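Local structure of vesicular integral-membrane protein VIP36 (Canis lupus familiaris, 2DUR) at residues H10-I13 and K14-G18; H142-D145 and G146-T149. The protein acts as an intracellular cargo-receptor lectin of the early secretory pathway, binding high-mannose glycans with calcium as cofactor and taking part in the transport and sorting of the glycoproteins that carry them. All coordinates share one frame; numbering follows the deposited sequence.

Overall arrangement
Both contacts belong to the lumenal L-type lectin domain, a beta sandwich, and both are local turns in loops rather than meetings of distant parts. Interaction 1 (10-18) lies in the loop before strand 27-31 and leans on the eight-stranded sheet. Interaction 2 (142-149) lies in the loop between two neighbouring strands of the seven-stranded sheet and supplies His142 to the mannose and Asp145 to the calcium ion. Their centres are 33 Å apart, on opposite sides of the chain's centre, and their nearest atoms stay about 22 Å from each other. Interaction 1 is thus structural packing away from the glycan pocket, whereas interaction 2 contributes one residue to that pocket and one to the calcium site.

Interaction 1: H10-I13 and K14-G18; sequences HSLI and KPYQG
Leu12, just ahead of the turn, and Tyr16, at its end, form the tight, buried part of this contact. The leucine reaches the phenol ring through its branch point and one methyl: CD1 of Leu12 is 3.6 Å from CD2 of Tyr16, and CG of Leu12 is 3.7 Å from CE2 of the same ring. The two side chains run at a slant to each other, and the nearest ring atoms to the leucine are CD2 and CE2. That side also lies near the backbone, with CD2 of Tyr16 3.5 Å from the carbonyl carbon of Ile13. Over the ring centre sits CA of Lys14, 3.6 Å above the plane. With chi1 at -47°, CG of Tyr16 stands beside its own backbone N, which folds the ring back across the turn.

The backbone evidence fits a type VIa turn: the peptide bond before Pro15 is cis, and N of Tyr16 donates to O of Ile13 over 2.9 Å. The bond is bent, with an N-H...O angle of 142°.

The outer side is looser. CG2 of Ile13 lies 3.3 Å from N of Lys14, a contact between chain neighbours, and Ile13 as a whole is partly exposed. Pro15 projects outward, its CD approaching O of Ile13 no closer than 4.2 Å. Lys14 is likewise exposed, although its NZ is hydrogen-bonded to O of Gln38.

Plain packing of an N-terminal loop against the sandwich is what results. Leu12 makes backbone hydrogen bonds to Met223, while OH of Tyr16 is hydrogen-bonded to O of Ile221, tying the turn and the residue that leads into it to strand 217-227. Leu12 and Tyr16 also both touch Val40, so the buried side of the turn rests on the adjacent strands 217-227 and 40-43.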
# COMPACT_ATOMS: atom_id res chain seq x y z
N HIS A 10 -10.81 0.52 -10.31
CA HIS A 10 -9.63 0.68 -9.44
C HIS A 10 -9.72 -0.20 -8.20
O HIS A 10 -8.96 -0.02 -7.22
CB HIS A 10 -9.43 2.16 -9.05
CG HIS A 10 -9.19 3.07 -10.22
ND1 HIS A 10 -8.25 2.80 -11.19
CD2 HIS A 10 -9.77 4.24 -10.57
CE1 HIS A 10 -8.25 3.77 -12.08
NE2 HIS A 10 -9.17 4.66 -11.73
N SER A 11 -10.62 -1.18 -8.24
CA SER A 11 -10.83 -2.04 -7.09
C SER A 11 -10.57 -3.50 -7.44
O SER A 11 -10.68 -3.88 -8.60
CB SER A 11 -12.28 -1.92 -6.57
OG SER A 11 -12.59 -0.57 -6.21
N LEU A 12 -10.25 -4.28 -6.43
CA LEU A 12 -10.00 -5.71 -6.54
C LEU A 12 -11.01 -6.36 -5.63
O LEU A 12 -10.95 -6.21 -4.41
CB LEU A 12 -8.56 -6.03 -6.08
CG LEU A 12 -8.21 -7.53 -5.96
CD1 LEU A 12 -7.71 -8.07 -7.32
CD2 LEU A 12 -7.21 -7.79 -4.83
N ILE A 13 -11.98 -7.07 -6.20
CA ILE A 13 -13.07 -7.62 -5.39
C ILE A 13 -13.36 -9.04 -5.87
O ILE A 13 -13.46 -9.27 -7.08
CB ILE A 13 -14.36 -6.75 -5.53
CG1 ILE A 13 -14.09 -5.30 -5.07
CG2 ILE A 13 -15.48 -7.33 -4.70
CD1 ILE A 13 -15.23 -4.32 -5.35
N LYS A 14 -13.47 -9.98 -4.92
CA LYS A 14 -13.74 -11.38 -5.29
C LYS A 14 -15.04 -11.47 -6.11
O LYS A 14 -15.99 -10.72 -5.83
CB LYS A 14 -13.65 -12.39 -4.12
CG LYS A 14 -14.39 -12.12 -2.82
CD LYS A 14 -13.99 -13.21 -1.81
CE LYS A 14 -13.69 -12.67 -0.39
NZ LYS A 14 -12.94 -13.63 0.54
N PRO A 15 -15.06 -12.35 -7.14
CA PRO A 15 -14.11 -13.43 -7.40
C PRO A 15 -12.93 -13.02 -8.29
O PRO A 15 -12.23 -13.88 -8.87
CB PRO A 15 -14.98 -14.48 -8.11
CG PRO A 15 -15.98 -13.63 -8.90
CD PRO A 15 -16.10 -12.29 -8.19
N TYR A 16 -12.71 -11.71 -8.39
CA TYR A 16 -11.63 -11.11 -9.15
C TYR A 16 -11.93 -11.21 -10.62
O TYR A 16 -11.87 -12.29 -11.24
CB TYR A 16 -10.26 -11.68 -8.73
CG TYR A 16 -10.13 -11.72 -7.22
CD1 TYR A 16 -9.96 -12.92 -6.54
CD2 TYR A 16 -10.24 -10.54 -6.46
CE1 TYR A 16 -9.86 -12.97 -5.17
CE2 TYR A 16 -10.15 -10.57 -5.07
CZ TYR A 16 -9.96 -11.79 -4.43
OH TYR A 16 -9.86 -11.88 -3.07
N GLN A 17 -12.29 -10.07 -11.19
CA GLN A 17 -12.78 -10.02 -12.55
C GLN A 17 -11.81 -10.63 -13.55
O GLN A 17 -10.62 -10.30 -13.56
CB GLN A 17 -13.10 -8.58 -12.94
CG GLN A 17 -13.82 -8.48 -14.27
CD GLN A 17 -14.22 -7.06 -14.60
OE1 GLN A 17 -14.95 -6.43 -13.83
NE2 GLN A 17 -13.74 -6.55 -15.72
N GLY A 18 -12.31 -11.52 -14.40
CA GLY A 18 -11.52 -12.04 -15.51
C GLY A 18 -10.49 -13.11 -15.16
O GLY A 18 -9.71 -13.51 -16.02

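Interaction 2: H142-D145 and G146-T149; sequences HSKD and GRWT. With CA (calcium ion), chain E; MAN (alpha-D-mannopyranose), chain C.
Lys144 lays its aliphatic chain obliquely against the indole of Trp148, with CE 3.9 Å from CZ2. Bends at chi2 (-72°) and chi3 curl the lysine alongside Arg147, and its NZ comes 3.6 Å from NH2 of Arg147 over one guanidinium face. The closeness of the two cations is consistent with Asp119, which forms salt bridges with both.

The backbone from Lys144 to Arg147 makes a type I' turn, closed by N of Arg147 donating to O of Lys144 (3.0 Å). Asp145 and Gly146 at its corners both have positive phi. Asp145 sends OD2 to the calcium ion at 2.4 Å, while its OD1 accepts from N of Asp119; with both oxygens engaged, the carboxylate is probably held in one rotation. Asp114, Asn118 and the backbone O of Tyr116 also bind the metal.

His142 serves the sugar: its NE2 donates to O4 of the mannose over 2.8 Å, nearly straight at 174° and in the ring plane. A calcium-bound water lies over one face of this imidazole, toward its rim, and donates to O of His142 (3.0 Å), linking metal and sugar sites. The whole turn lies in the loop joining strand 128-135 to the outermost strand 152-155 of the seven-stranded sheet.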
# COMPACT_ATOMS: atom_id res chain seq x y z
N HIS A 142 16.35 -0.97 3.30
CA HIS A 142 15.61 -2.11 3.88
C HIS A 142 16.24 -2.56 5.19
O HIS A 142 15.56 -2.86 6.16
CB HIS A 142 15.56 -3.25 2.86
CG HIS A 142 14.94 -4.49 3.41
ND1 HIS A 142 13.58 -4.69 3.43
CD2 HIS A 142 15.49 -5.57 4.01
CE1 HIS A 142 13.32 -5.86 4.00
NE2 HIS A 142 14.46 -6.40 4.37
N SER A 143 17.57 -2.54 5.22
CA SER A 143 18.29 -2.97 6.43
C SER A 143 18.03 -2.09 7.66
O SER A 143 18.31 -2.52 8.79
CB SER A 143 19.79 -3.00 6.13
OG SER A 143 20.34 -1.69 6.12
N LYS A 144 17.55 -0.86 7.47
CA LYS A 144 17.23 0.04 8.58
C LYS A 144 15.73 0.35 8.63
O LYS A 144 15.31 1.35 9.20
CB LYS A 144 18.10 1.33 8.54
CG LYS A 144 19.62 1.03 8.56
CD LYS A 144 20.11 0.54 9.93
CE LYS A 144 20.26 1.70 10.91
NZ LYS A 144 20.79 1.27 12.27
N ASP A 145 14.93 -0.55 8.03
CA ASP A 145 13.47 -0.39 7.99
C ASP A 145 13.06 1.00 7.47
O ASP A 145 12.10 1.61 7.96
CB ASP A 145 12.87 -0.63 9.38
CG ASP A 145 13.34 -1.94 10.00
OD1 ASP A 145 13.96 -1.91 11.08
OD2 ASP A 145 13.17 -2.99 9.36
N GLY A 146 13.82 1.49 6.49
CA GLY A 146 13.53 2.79 5.88
C GLY A 146 13.63 3.99 6.79
O GLY A 146 12.96 4.98 6.56
N ARG A 147 14.48 3.89 7.81
CA ARG A 147 14.61 4.93 8.81
C ARG A 147 14.75 6.33 8.20
O ARG A 147 14.08 7.29 8.63
CB ARG A 147 15.81 4.67 9.70
CG ARG A 147 15.81 5.63 10.89
CD ARG A 147 17.11 5.71 11.57
NE ARG A 147 17.26 4.56 12.45
CZ ARG A 147 18.30 4.36 13.24
NH1 ARG A 147 19.28 5.24 13.26
NH2 ARG A 147 18.35 3.27 13.99
N TRP A 148 15.62 6.43 7.20
CA TRP A 148 16.07 7.74 6.72
C TRP A 148 15.05 8.42 5.82
O TRP A 148 15.17 9.60 5.55
CB TRP A 148 17.38 7.60 5.94
CG TRP A 148 18.29 6.52 6.40
CD1 TRP A 148 18.57 5.35 5.74
CD2 TRP A 148 19.02 6.47 7.63
NE1 TRP A 148 19.45 4.60 6.48
CE2 TRP A 148 19.73 5.26 7.65
CE3 TRP A 148 19.16 7.36 8.73
CZ2 TRP A 148 20.57 4.87 8.73
CZ3 TRP A 148 20.00 6.98 9.80
CH2 TRP A 148 20.69 5.75 9.78
N THR A 149 14.06 7.66 5.36
CA THR A 149 13.07 8.17 4.40
C THR A 149 11.63 8.10 4.92
O THR A 149 10.69 8.31 4.15
CB THR A 149 13.19 7.45 3.05
OG1 THR A 149 13.13 6.03 3.22
CG2 THR A 149 14.52 7.82 2.36
CA CA E . 11.87 -4.47 8.05
C1 MAN C . 17.32 -11.83 4.63
C2 MAN C . 17.36 -10.55 3.81
C3 MAN C . 16.63 -9.41 4.54
C4 MAN C . 15.24 -9.84 5.02
C5 MAN C . 15.44 -11.04 5.94
C6 MAN C . 14.12 -11.52 6.55
O1 MAN C . 18.30 -11.77 5.67
O2 MAN C . 16.71 -10.79 2.58
O3 MAN C . 16.55 -8.27 3.69
O4 MAN C . 14.56 -8.82 5.72
O5 MAN C . 16.00 -12.06 5.13
O6 MAN C . 13.29 -12.07 5.55
O HOH W 1 12.63 -3.31 6.04
O HOH W 2 11.03 -6.35 6.75